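Local structure of dihydrodipicolinate reductase N-terminus domain-containing protein (Mycobacterium smegmatis, 6IAQ) at residues D7-Y13 with T73-V79; I21-L26 with C307-V311; L93-E98 with E123-A128; G100-L106 with A133-G139. The protein is an NADP-dependent amine dehydrogenase from a family used for the asymmetric reductive amination of ketones to amines. All blocks are in the same frame, centred on the assembly; numbering follows the deposited sequence.

Contact 1. Residues D7-Y13 with T73-V79; sequences DIRAVVY and THPDIAV
Thr73 O, a carbonyl at the C-terminal end of helix 66-73, is gripped end-on by both terminal nitrogens of Arg9, with NH2 at 2.6 Å from Thr73 O and NH1 at 2.9 Å. Arg9 NH1 also reaches His74 O, standing above that carbonyl's plane, although both oxygens lie in the guanidinium plane. A bend at chi3 (65°) turns the long chain back over this turn, where its positive charge probably interacts favourably with the helix's carbonyl end. Asp76 binds the backbone of the same arginine: OD2 accepts Arg9 N on the anti lone pair at 2.9 Å, while Asp76 N gives a bond to Arg9 O. One water joins Arg9 NH1 to Asp76 OD2. Beyond these polar bonds runs a parallel ladder, Val11 N to Ile77 O, Val79 N to Val11 O and Tyr13 N to Val79 O. Small and branched residues suit it: Ala10 CB meets Ile77 CG2 at 3.6 Å on one face, and Val11 CG2 rests on Pro75 CG on the other. In the Rossmann-type sheet strand 9-13, whose Tyr13 touches the bound NADP, lies between 77-80 and 32-37, with helix 314-319 against Ile8, Ile77 and Val79, and helix 86-98 against Tyr13 and Ala78.

Contact 2. Residues I21-L26 with C307-V311; sequences IVAGML and CTQMV
With chi1 at 165°, Val22 sets CG2 beside its own backbone N and CG1 anti to it, so that the two methyls reach Cys307 and Val311 one turn apart; Met25, extended beyond CG, carries its sulfur and CE to the Cys307-Thr308 end. Helix 17-28, which follows the first strand of the Rossmann-type fold, here packs on helix 302-312 from the C-terminal part of the chain. The short axes pass 9.5 Å apart and cross at -49°, a separation that medium-sized apolar residues fill. Val22 CG2 lies 3.7 Å from both Cys307 CB and Met310 CE, its branch meeting the methionine at about a right angle. Val22 CG1 and Val311 CG2 touch at 3.9 Å as the two valines slide past each other in opposite directions. Cys307, small and apolar, sets SG 3.8 Å from Ile21 CB. No hydrogen bond joins 21-26 to 307-311, so shape and apolar burial hold them together. Thr308 keeps its polar end for another partner, since its OG1 bonds to Thr155 O of the second subunit. Its CG2 is the group that meets helix 17-28, and Met25, which also packs on His157 of the second subunit, puts CE 3.6 Å from Thr308 CG2.

Contact 3. Residues L93-E98 with E123-A128; sequences LRICAE and ELDALA
Two helices lying side by side on one face of the parallel sheet, 86-98 and 118-130, meet here with their axes 9.1 Å apart and only 22° from parallel. Leu124 fits against the first turn of the contact: its CD1 and CD2 both lie 4.0 Å from Leu93 CB, the two leucines crossing at about a right angle, and CD2 also reaches over the aliphatic CG of Arg94. One turn further on, Leu127 takes up the space beside Ala97. Because its CG stands anti to the backbone N (chi1 177°), the branch points across to the other helix, and CD2 comes to 3.6 Å from Ala97 CB. The small side chain of Ala97 suits this place, for it also allows the backbones to draw close near Ala128, where Ala97 CB and Ala128 CB are 4.3 Å apart. Both helices are crossover connections of the Rossmann-type domain, leading into strands 102-105 and 134-137; Leu93 and Cys96 touch strand 77-80 of the sheet. Toward the solvent side the contact turns polar. Arg94, bent at chi2 and chi3, brings NH1 to Glu123 OE2 in a salt bridge; the modelled 2.4 Å between Arg94 NH1 and Glu123 OE2 is very short, and its exact value is doubtful. Guanidinium and carboxylate planes are 5° apart, nearly coplanar, with the acid at the edge of the arginine. Glu98, exposed as well, crosses Leu127 and lays its OE2 3.8 Å from Leu127 CD1.

Contact 4. Residues G100-L106 with A133-G139; sequences GVNAVTL and ATLTGTG. With NAP (NADP nicotinamide-adenine-dinucleotide phosphate), chain F.
Backbone hydrogen bonds tie strand 102-105 to strand 134-137 in parallel register: Ala103 N to Thr134 O, Thr136 N to Ala103 O, Thr105 N to Thr136 O and Thr138 N to Thr105 O. The two strands are the flanks of a beta-alpha-beta unit of the Rossmann-type fold, joined through helix 118-130. One side-chain bond extends this ladder. Asn102 OD1 accepts Thr134 N on an in-plane lone pair at 2.9 Å, in a nearly straight bond of 171°, and the other end of the amide, ND2, goes to Asp76 O; an amide suits a place that needs an acceptor and a donor. Two apolar contacts follow, one on each face. Ala103 CB meets Leu135 CD2 at 3.7 Å, whereas the methyls Val104 CG2 and Thr138 CG2 are squeezed to 3.2 Å. Thr138 OG1, anti to the backbone N (chi1 179°), bonds Asp142 OD2, which leaves CG2 toward Val104. Past the strand ends the chain meets NADP: the carboxamide N7N donates to Leu106 O at 2.9 Å, and Leu106 CB and CD1 lie against one face of the nicotinamide ring, CB 3.5 Å from C2N. Gly139, lacking a CB, lets the carboxamide come close to its backbone. The bond to Leu106 O and the aliphatic surface against the ring face probably limit rotation of the nicotinamide, consistent with its presentation for hydride transfer.

How the contacts relate
From the N terminus, contact 1 closes the first loop, bringing strand 9-13 beside 77-80. Contact 2 opens within that loop, at helix 17-28, and closes only near the C terminus, so the two cross; it ties the nucleotide-binding domain to helix 302-312. Contacts 3 and 4 begin after contact 1 has closed and both fall within the long loop of contact 2. They cross each other, since 93-98, 100-106, 123-128 and 133-139 alternate along the chain: helices pair in one, strands in the other. Strands 77-80 and 102-105 are neighbours, so contacts 1 and 4 share one sheet, while Met310 of contact 2 packs on Val79 and Val104 from the two.

Contact 1. Residues D7-Y13 with T73-V79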
# COMPACT_ATOMS: atom_id res chain seq x y z
N ASP A 7 5.61 -14.74 -23.76
CA ASP A 7 6.99 -15.00 -24.24
C ASP A 7 7.81 -15.67 -23.13
O ASP A 7 8.84 -16.29 -23.45
CB ASP A 7 7.69 -13.70 -24.68
CG ASP A 7 7.11 -13.06 -25.92
OD1 ASP A 7 6.41 -13.75 -26.72
OD2 ASP A 7 7.37 -11.85 -26.09
N ILE A 8 7.43 -15.50 -21.86
CA ILE A 8 8.33 -15.80 -20.70
C ILE A 8 8.50 -17.32 -20.60
O ILE A 8 7.48 -18.05 -20.59
CB ILE A 8 7.77 -15.21 -19.39
CG1 ILE A 8 7.79 -13.67 -19.43
CG2 ILE A 8 8.50 -15.77 -18.17
CD1 ILE A 8 6.93 -13.01 -18.37
N ARG A 9 9.75 -17.75 -20.50
CA ARG A 9 10.11 -19.18 -20.32
C ARG A 9 10.64 -19.33 -18.88
O ARG A 9 11.61 -18.62 -18.52
CB ARG A 9 11.09 -19.63 -21.41
CG ARG A 9 10.53 -19.55 -22.83
CD ARG A 9 11.59 -19.68 -23.92
NE ARG A 9 12.20 -21.00 -23.89
CZ ARG A 9 13.39 -21.31 -23.37
NH1 ARG A 9 14.19 -20.38 -22.86
NH2 ARG A 9 13.82 -22.56 -23.45
N ALA A 10 10.01 -20.19 -18.09
CA ALA A 10 10.32 -20.32 -16.64
C ALA A 10 10.76 -21.75 -16.28
O ALA A 10 10.23 -22.70 -16.89
CB ALA A 10 9.09 -19.93 -15.85
N VAL A 11 11.68 -21.86 -15.33
CA VAL A 11 12.02 -23.14 -14.63
C VAL A 11 11.46 -23.06 -13.20
O VAL A 11 11.73 -22.06 -12.51
CB VAL A 11 13.54 -23.39 -14.66
CG1 VAL A 11 13.98 -24.42 -13.61
CG2 VAL A 11 13.97 -23.87 -16.05
N VAL A 12 10.67 -24.06 -12.80
CA VAL A 12 10.14 -24.10 -11.40
C VAL A 12 11.16 -24.90 -10.58
O VAL A 12 11.42 -26.09 -10.88
CB VAL A 12 8.66 -24.54 -11.28
CG1 VAL A 12 7.92 -24.61 -12.61
CG2 VAL A 12 8.44 -25.79 -10.48
N TYR A 13 11.86 -24.18 -9.71
CA TYR A 13 12.99 -24.65 -8.90
C TYR A 13 12.45 -25.04 -7.52
O TYR A 13 12.16 -24.13 -6.68
CB TYR A 13 14.05 -23.55 -8.88
CG TYR A 13 15.46 -23.97 -8.62
CD1 TYR A 13 15.76 -25.07 -7.82
CD2 TYR A 13 16.52 -23.24 -9.13
CE1 TYR A 13 17.07 -25.41 -7.53
CE2 TYR A 13 17.83 -23.59 -8.87
CZ TYR A 13 18.11 -24.69 -8.08
OH TYR A 13 19.39 -25.03 -7.80
N THR A 73 17.86 -25.41 -21.08
CA THR A 73 16.62 -24.64 -21.36
C THR A 73 16.85 -23.12 -21.40
O THR A 73 16.02 -22.46 -22.05
CB THR A 73 15.51 -25.02 -20.38
OG1 THR A 73 15.95 -24.61 -19.08
CG2 THR A 73 15.17 -26.49 -20.42
N HIS A 74 17.87 -22.58 -20.74
CA HIS A 74 18.14 -21.12 -20.65
C HIS A 74 16.85 -20.32 -20.49
O HIS A 74 16.48 -19.51 -21.35
CB HIS A 74 18.97 -20.66 -21.84
CG HIS A 74 20.37 -21.14 -21.75
ND1 HIS A 74 20.77 -22.33 -22.35
CD2 HIS A 74 21.44 -20.67 -21.08
CE1 HIS A 74 22.05 -22.52 -22.09
NE2 HIS A 74 22.48 -21.52 -21.30
N PRO A 75 16.14 -20.49 -19.35
CA PRO A 75 14.88 -19.79 -19.13
C PRO A 75 15.12 -18.29 -18.86
O PRO A 75 16.21 -17.92 -18.48
CB PRO A 75 14.34 -20.49 -17.87
CG PRO A 75 15.60 -20.85 -17.10
CD PRO A 75 16.55 -21.28 -18.19
N ASP A 76 14.07 -17.49 -19.00
CA ASP A 76 14.07 -16.05 -18.61
C ASP A 76 14.07 -15.92 -17.08
O ASP A 76 14.53 -14.87 -16.59
CB ASP A 76 12.82 -15.35 -19.15
CG ASP A 76 12.79 -15.36 -20.66
OD1 ASP A 76 13.66 -14.74 -21.21
OD2 ASP A 76 11.91 -16.03 -21.26
N ILE A 77 13.53 -16.92 -16.38
CA ILE A 77 13.28 -16.80 -14.91
C ILE A 77 13.29 -18.21 -14.28
O ILE A 77 12.62 -19.14 -14.82
CB ILE A 77 11.97 -16.03 -14.61
CG1 ILE A 77 11.81 -15.69 -13.12
CG2 ILE A 77 10.77 -16.81 -15.12
CD1 ILE A 77 12.56 -14.49 -12.68
N ALA A 78 13.98 -18.31 -13.16
CA ALA A 78 13.88 -19.43 -12.20
C ALA A 78 13.00 -18.98 -11.04
O ALA A 78 13.26 -17.91 -10.47
CB ALA A 78 15.25 -19.82 -11.70
N VAL A 79 11.97 -19.75 -10.74
CA VAL A 79 10.94 -19.47 -9.70
C VAL A 79 11.21 -20.43 -8.54
O VAL A 79 10.98 -21.62 -8.71
CB VAL A 79 9.54 -19.61 -10.30
CG1 VAL A 79 8.48 -19.26 -9.29
CG2 VAL A 79 9.39 -18.77 -11.58
O HOH W 1 13.84 -17.83 -22.86

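Contact 2. Residues I21-L26 with C307-V311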
# COMPACT_ATOMS: atom_id res chain seq x y z
N ILE A 21 1.47 -24.67 -6.19
CA ILE A 21 0.44 -23.61 -6.39
C ILE A 21 0.96 -22.65 -7.47
O ILE A 21 0.19 -22.28 -8.38
CB ILE A 21 0.13 -22.87 -5.07
CG1 ILE A 21 -0.38 -23.84 -4.00
CG2 ILE A 21 -0.85 -21.74 -5.30
CD1 ILE A 21 -0.43 -23.26 -2.59
N VAL A 22 2.20 -22.25 -7.35
CA VAL A 22 2.84 -21.27 -8.26
C VAL A 22 2.76 -21.79 -9.71
O VAL A 22 2.43 -20.98 -10.61
CB VAL A 22 4.27 -20.99 -7.83
CG1 VAL A 22 5.06 -20.29 -8.93
CG2 VAL A 22 4.31 -20.20 -6.52
N ALA A 23 3.06 -23.07 -9.92
CA ALA A 23 3.10 -23.68 -11.26
C ALA A 23 1.76 -23.44 -11.97
O ALA A 23 1.78 -22.95 -13.11
CB ALA A 23 3.47 -25.14 -11.16
N GLY A 24 0.65 -23.71 -11.30
CA GLY A 24 -0.71 -23.54 -11.84
C GLY A 24 -0.99 -22.09 -12.18
O GLY A 24 -1.62 -21.83 -13.23
N MET A 25 -0.53 -21.15 -11.33
CA MET A 25 -0.70 -19.70 -11.58
C MET A 25 0.16 -19.30 -12.79
O MET A 25 -0.31 -18.50 -13.58
CB MET A 25 -0.30 -18.85 -10.37
CG MET A 25 -1.22 -19.01 -9.17
SD MET A 25 -0.55 -18.17 -7.71
CE MET A 25 -1.89 -18.49 -6.58
N LEU A 26 1.38 -19.82 -12.93
CA LEU A 26 2.26 -19.50 -14.09
C LEU A 26 1.50 -19.89 -15.38
O LEU A 26 1.42 -19.07 -16.31
CB LEU A 26 3.59 -20.26 -14.01
CG LEU A 26 4.56 -19.85 -12.91
CD1 LEU A 26 5.75 -20.79 -12.87
CD2 LEU A 26 5.02 -18.42 -13.07
N CYS A 307 2.19 -16.95 -3.05
CA CYS A 307 2.37 -17.49 -4.43
C CYS A 307 2.02 -16.40 -5.45
O CYS A 307 2.80 -16.20 -6.39
CB CYS A 307 1.53 -18.75 -4.58
SG CYS A 307 2.11 -20.03 -3.43
N THR A 308 0.91 -15.67 -5.26
CA THR A 308 0.48 -14.58 -6.18
C THR A 308 1.55 -13.50 -6.21
O THR A 308 1.81 -12.97 -7.29
CB THR A 308 -0.85 -13.92 -5.80
OG1 THR A 308 -0.72 -13.32 -4.50
CG2 THR A 308 -1.98 -14.92 -5.89
N GLN A 309 2.18 -13.18 -5.08
CA GLN A 309 3.17 -12.08 -5.07
C GLN A 309 4.41 -12.50 -5.85
O GLN A 309 4.88 -11.68 -6.66
CB GLN A 309 3.42 -11.61 -3.65
CG GLN A 309 2.23 -10.82 -3.12
CD GLN A 309 2.50 -10.34 -1.72
OE1 GLN A 309 3.07 -9.28 -1.52
NE2 GLN A 309 2.10 -11.14 -0.75
N MET A 310 4.93 -13.71 -5.65
CA MET A 310 6.11 -14.18 -6.42
C MET A 310 5.76 -14.18 -7.90
O MET A 310 6.56 -13.73 -8.70
CB MET A 310 6.59 -15.58 -5.99
CG MET A 310 7.81 -16.01 -6.79
SD MET A 310 8.83 -17.28 -5.95
CE MET A 310 7.60 -18.58 -5.98
N VAL A 311 4.60 -14.68 -8.28
CA VAL A 311 4.17 -14.75 -9.71
C VAL A 311 4.07 -13.33 -10.28
O VAL A 311 4.71 -13.07 -11.33
CB VAL A 311 2.88 -15.55 -9.87
CG1 VAL A 311 2.28 -15.43 -11.27
CG2 VAL A 311 3.11 -17.01 -9.52

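Contact 3. Residues L93-E98 with E123-A128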
# COMPACT_ATOMS: atom_id res chain seq x y z
N LEU A 93 21.01 -20.05 -5.62
CA LEU A 93 21.12 -18.69 -6.21
C LEU A 93 22.44 -18.59 -7.00
O LEU A 93 22.43 -17.89 -8.04
CB LEU A 93 20.98 -17.63 -5.10
CG LEU A 93 19.60 -17.53 -4.45
CD1 LEU A 93 19.58 -16.65 -3.22
CD2 LEU A 93 18.59 -17.00 -5.44
N ARG A 94 23.52 -19.25 -6.55
CA ARG A 94 24.81 -19.30 -7.30
C ARG A 94 24.58 -19.93 -8.68
O ARG A 94 25.04 -19.37 -9.70
CB ARG A 94 25.90 -20.07 -6.57
CG ARG A 94 26.28 -19.44 -5.23
CD ARG A 94 27.74 -19.41 -4.80
NE ARG A 94 27.95 -20.30 -3.68
CZ ARG A 94 28.50 -19.98 -2.50
NH1 ARG A 94 28.95 -18.76 -2.25
NH2 ARG A 94 28.54 -20.89 -1.54
N ILE A 95 23.90 -21.08 -8.73
CA ILE A 95 23.62 -21.81 -9.99
C ILE A 95 22.83 -20.88 -10.94
O ILE A 95 23.16 -20.82 -12.17
CB ILE A 95 22.92 -23.15 -9.67
CG1 ILE A 95 23.87 -24.13 -8.98
CG2 ILE A 95 22.26 -23.76 -10.92
CD1 ILE A 95 23.18 -25.31 -8.33
N CYS A 96 21.83 -20.14 -10.44
CA CYS A 96 21.01 -19.24 -11.29
C CYS A 96 21.88 -18.11 -11.85
O CYS A 96 21.91 -17.90 -13.10
CB CYS A 96 19.81 -18.71 -10.52
SG CYS A 96 18.57 -20.00 -10.25
N ALA A 97 22.59 -17.41 -10.96
CA ALA A 97 23.39 -16.23 -11.30
C ALA A 97 24.56 -16.63 -12.23
O ALA A 97 24.83 -15.87 -13.20
CB ALA A 97 23.89 -15.58 -10.03
N GLU A 98 25.21 -17.77 -11.97
CA GLU A 98 26.32 -18.28 -12.82
C GLU A 98 25.85 -18.40 -14.27
O GLU A 98 26.61 -18.07 -15.19
CB GLU A 98 26.82 -19.66 -12.37
CG GLU A 98 28.31 -19.81 -12.62
CD GLU A 98 29.13 -19.40 -11.42
OE1 GLU A 98 28.70 -19.75 -10.31
OE2 GLU A 98 30.18 -18.75 -11.58
N GLU A 123 28.60 -11.18 -2.69
CA GLU A 123 29.06 -12.24 -3.62
C GLU A 123 27.99 -12.40 -4.72
O GLU A 123 28.33 -12.33 -5.96
CB GLU A 123 29.16 -13.57 -2.85
CG GLU A 123 30.36 -14.47 -3.09
CD GLU A 123 30.07 -15.88 -2.55
OE1 GLU A 123 30.29 -16.11 -1.33
OE2 GLU A 123 29.57 -16.72 -3.34
N LEU A 124 26.73 -12.61 -4.30
CA LEU A 124 25.63 -12.95 -5.24
C LEU A 124 25.32 -11.73 -6.10
O LEU A 124 25.02 -11.92 -7.30
CB LEU A 124 24.39 -13.39 -4.45
CG LEU A 124 24.42 -14.81 -3.90
CD1 LEU A 124 23.20 -15.07 -3.04
CD2 LEU A 124 24.50 -15.82 -5.04
N ASP A 125 25.36 -10.54 -5.51
CA ASP A 125 25.07 -9.29 -6.25
C ASP A 125 26.11 -9.11 -7.38
O ASP A 125 25.71 -8.78 -8.52
CB ASP A 125 25.02 -8.10 -5.29
CG ASP A 125 24.64 -6.79 -5.95
OD1 ASP A 125 23.61 -6.75 -6.63
OD2 ASP A 125 25.38 -5.83 -5.79
N ALA A 126 27.40 -9.30 -7.07
CA ALA A 126 28.52 -9.18 -8.05
C ALA A 126 28.35 -10.20 -9.19
O ALA A 126 28.47 -9.82 -10.37
CB ALA A 126 29.85 -9.38 -7.36
N LEU A 127 28.08 -11.47 -8.84
CA LEU A 127 27.93 -12.56 -9.82
C LEU A 127 26.75 -12.25 -10.76
O LEU A 127 26.90 -12.36 -12.01
CB LEU A 127 27.72 -13.88 -9.07
CG LEU A 127 27.48 -15.10 -9.95
CD1 LEU A 127 28.62 -15.36 -10.94
CD2 LEU A 127 27.24 -16.33 -9.10
N ALA A 128 25.59 -11.88 -10.18
CA ALA A 128 24.35 -11.63 -10.94
C ALA A 128 24.57 -10.44 -11.90
O ALA A 128 24.01 -10.43 -13.03
CB ALA A 128 23.20 -11.37 -9.99

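Contact 4. Residues G100-L106 with A133-G139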
# COMPACT_ATOMS: atom_id res chain seq x y z
N GLY A 100 23.48 -16.75 -15.77
CA GLY A 100 22.77 -15.51 -16.16
C GLY A 100 21.26 -15.64 -16.09
O GLY A 100 20.56 -14.92 -16.85
N VAL A 101 20.72 -16.49 -15.21
CA VAL A 101 19.26 -16.74 -15.14
C VAL A 101 18.68 -15.87 -14.01
O VAL A 101 19.18 -15.94 -12.84
CB VAL A 101 18.94 -18.23 -14.96
CG1 VAL A 101 17.48 -18.46 -14.63
CG2 VAL A 101 19.32 -19.05 -16.19
N ASN A 102 17.69 -15.03 -14.35
CA ASN A 102 16.94 -14.21 -13.36
C ASN A 102 16.29 -15.18 -12.36
O ASN A 102 15.84 -16.27 -12.78
CB ASN A 102 15.84 -13.38 -14.01
CG ASN A 102 16.38 -12.39 -15.03
OD1 ASN A 102 17.20 -11.54 -14.70
ND2 ASN A 102 15.91 -12.48 -16.27
N ALA A 103 16.23 -14.80 -11.09
CA ALA A 103 15.63 -15.66 -10.05
C ALA A 103 14.72 -14.82 -9.15
O ALA A 103 15.15 -13.78 -8.66
CB ALA A 103 16.70 -16.39 -9.25
N VAL A 104 13.49 -15.29 -8.99
CA VAL A 104 12.57 -14.82 -7.92
C VAL A 104 12.47 -15.99 -6.92
O VAL A 104 12.38 -17.15 -7.37
CB VAL A 104 11.24 -14.37 -8.56
CG1 VAL A 104 10.46 -15.52 -9.17
CG2 VAL A 104 10.41 -13.58 -7.59
N THR A 105 12.61 -15.72 -5.63
CA THR A 105 12.66 -16.78 -4.58
C THR A 105 11.79 -16.41 -3.38
O THR A 105 11.74 -15.21 -3.03
CB THR A 105 14.10 -17.06 -4.15
OG1 THR A 105 14.10 -18.16 -3.23
CG2 THR A 105 14.79 -15.89 -3.52
N LEU A 106 11.23 -17.42 -2.72
CA LEU A 106 10.46 -17.26 -1.46
C LEU A 106 11.40 -17.17 -0.28
O LEU A 106 10.88 -16.94 0.83
CB LEU A 106 9.49 -18.44 -1.30
CG LEU A 106 8.35 -18.44 -2.29
CD1 LEU A 106 7.38 -19.54 -1.95
CD2 LEU A 106 7.69 -17.06 -2.40
N ALA A 133 21.81 -10.88 -14.69
CA ALA A 133 20.66 -11.51 -14.01
C ALA A 133 20.21 -10.67 -12.81
O ALA A 133 21.09 -10.10 -12.08
CB ALA A 133 21.00 -12.92 -13.58
N THR A 134 18.90 -10.65 -12.56
CA THR A 134 18.29 -10.08 -11.32
C THR A 134 17.94 -11.22 -10.34
O THR A 134 17.33 -12.21 -10.80
CB THR A 134 17.07 -9.22 -11.65
OG1 THR A 134 17.46 -8.20 -12.58
CG2 THR A 134 16.45 -8.63 -10.39
N LEU A 135 18.30 -11.07 -9.07
CA LEU A 135 17.86 -11.97 -7.96
C LEU A 135 16.98 -11.15 -7.00
O LEU A 135 17.41 -10.06 -6.56
CB LEU A 135 19.05 -12.54 -7.20
CG LEU A 135 20.19 -13.13 -8.03
CD1 LEU A 135 21.30 -13.58 -7.10
CD2 LEU A 135 19.74 -14.29 -8.91
N THR A 136 15.78 -11.66 -6.69
CA THR A 136 14.80 -10.94 -5.81
C THR A 136 14.12 -11.94 -4.86
O THR A 136 13.52 -12.90 -5.35
CB THR A 136 13.75 -10.22 -6.66
OG1 THR A 136 14.41 -9.21 -7.44
CG2 THR A 136 12.66 -9.59 -5.81
N GLY A 137 14.25 -11.71 -3.57
CA GLY A 137 13.42 -12.35 -2.53
C GLY A 137 12.07 -11.69 -2.41
O GLY A 137 12.02 -10.46 -2.21
N THR A 138 11.00 -12.49 -2.53
CA THR A 138 9.61 -12.01 -2.38
C THR A 138 8.81 -13.09 -1.65
O THR A 138 9.42 -13.92 -0.95
CB THR A 138 9.05 -11.58 -3.74
OG1 THR A 138 7.70 -11.15 -3.61
CG2 THR A 138 9.12 -12.69 -4.76
N GLY A 139 7.49 -13.05 -1.80
CA GLY A 139 6.54 -13.88 -1.05
C GLY A 139 5.56 -13.03 -0.28
O GLY A 139 5.30 -11.83 -0.70
PA NAP F . 8.24 -27.79 0.87
O1A NAP F . 6.90 -28.25 0.51
O2A NAP F . 9.16 -28.53 1.89
O5B NAP F . 9.05 -27.62 -0.53
C5B NAP F . 10.48 -27.48 -0.60
C4B NAP F . 10.95 -28.06 -1.92
O4B NAP F . 12.35 -27.89 -2.09
C3B NAP F . 10.68 -29.58 -2.10
O3B NAP F . 10.02 -29.68 -3.38
C2B NAP F . 12.04 -30.26 -2.18
O2B NAP F . 12.11 -31.32 -3.17
C1B NAP F . 12.83 -29.12 -2.74
N9A NAP F . 14.28 -29.13 -2.54
C8A NAP F . 14.98 -29.16 -1.40
N7A NAP F . 16.28 -29.06 -1.70
C5A NAP F . 16.38 -28.89 -3.04
C6A NAP F . 17.45 -28.68 -4.05
N6A NAP F . 18.73 -28.64 -3.69
N1A NAP F . 17.10 -28.55 -5.33
C2A NAP F . 15.83 -28.58 -5.76
N3A NAP F . 14.78 -28.75 -4.92
C4A NAP F . 15.05 -28.94 -3.59
O3 NAP F . 8.21 -26.25 1.45
PN NAP F . 7.25 -25.03 0.87
O1N NAP F . 6.04 -24.80 1.72
O2N NAP F . 7.05 -25.16 -0.60
O5D NAP F . 8.35 -23.93 1.23
C5D NAP F . 9.61 -23.75 0.56
C4D NAP F . 10.43 -22.60 1.08
O4D NAP F . 9.69 -21.36 0.79
C3D NAP F . 10.67 -22.72 2.56
O3D NAP F . 12.00 -22.37 2.92
C2D NAP F . 9.67 -21.72 3.15
O2D NAP F . 10.13 -21.28 4.43
C1D NAP F . 9.62 -20.65 2.02
N1N NAP F . 8.37 -19.87 2.06
C2N NAP F . 8.46 -18.55 2.05
C3N NAP F . 7.31 -17.79 2.14
C7N NAP F . 7.36 -16.28 2.09
O7N NAP F . 6.31 -15.69 2.34
N7N NAP F . 8.48 -15.63 1.74
C4N NAP F . 6.07 -18.43 2.23
C5N NAP F . 6.00 -19.82 2.24
C6N NAP F . 7.19 -20.51 2.14
P2B NAP F . 11.23 -32.65 -3.06
O1X NAP F . 9.79 -32.29 -3.27
O2X NAP F . 11.63 -33.46 -4.29
O3X NAP F . 11.70 -33.13 -1.68
O HOH W 2 17.69 -9.20 -15.78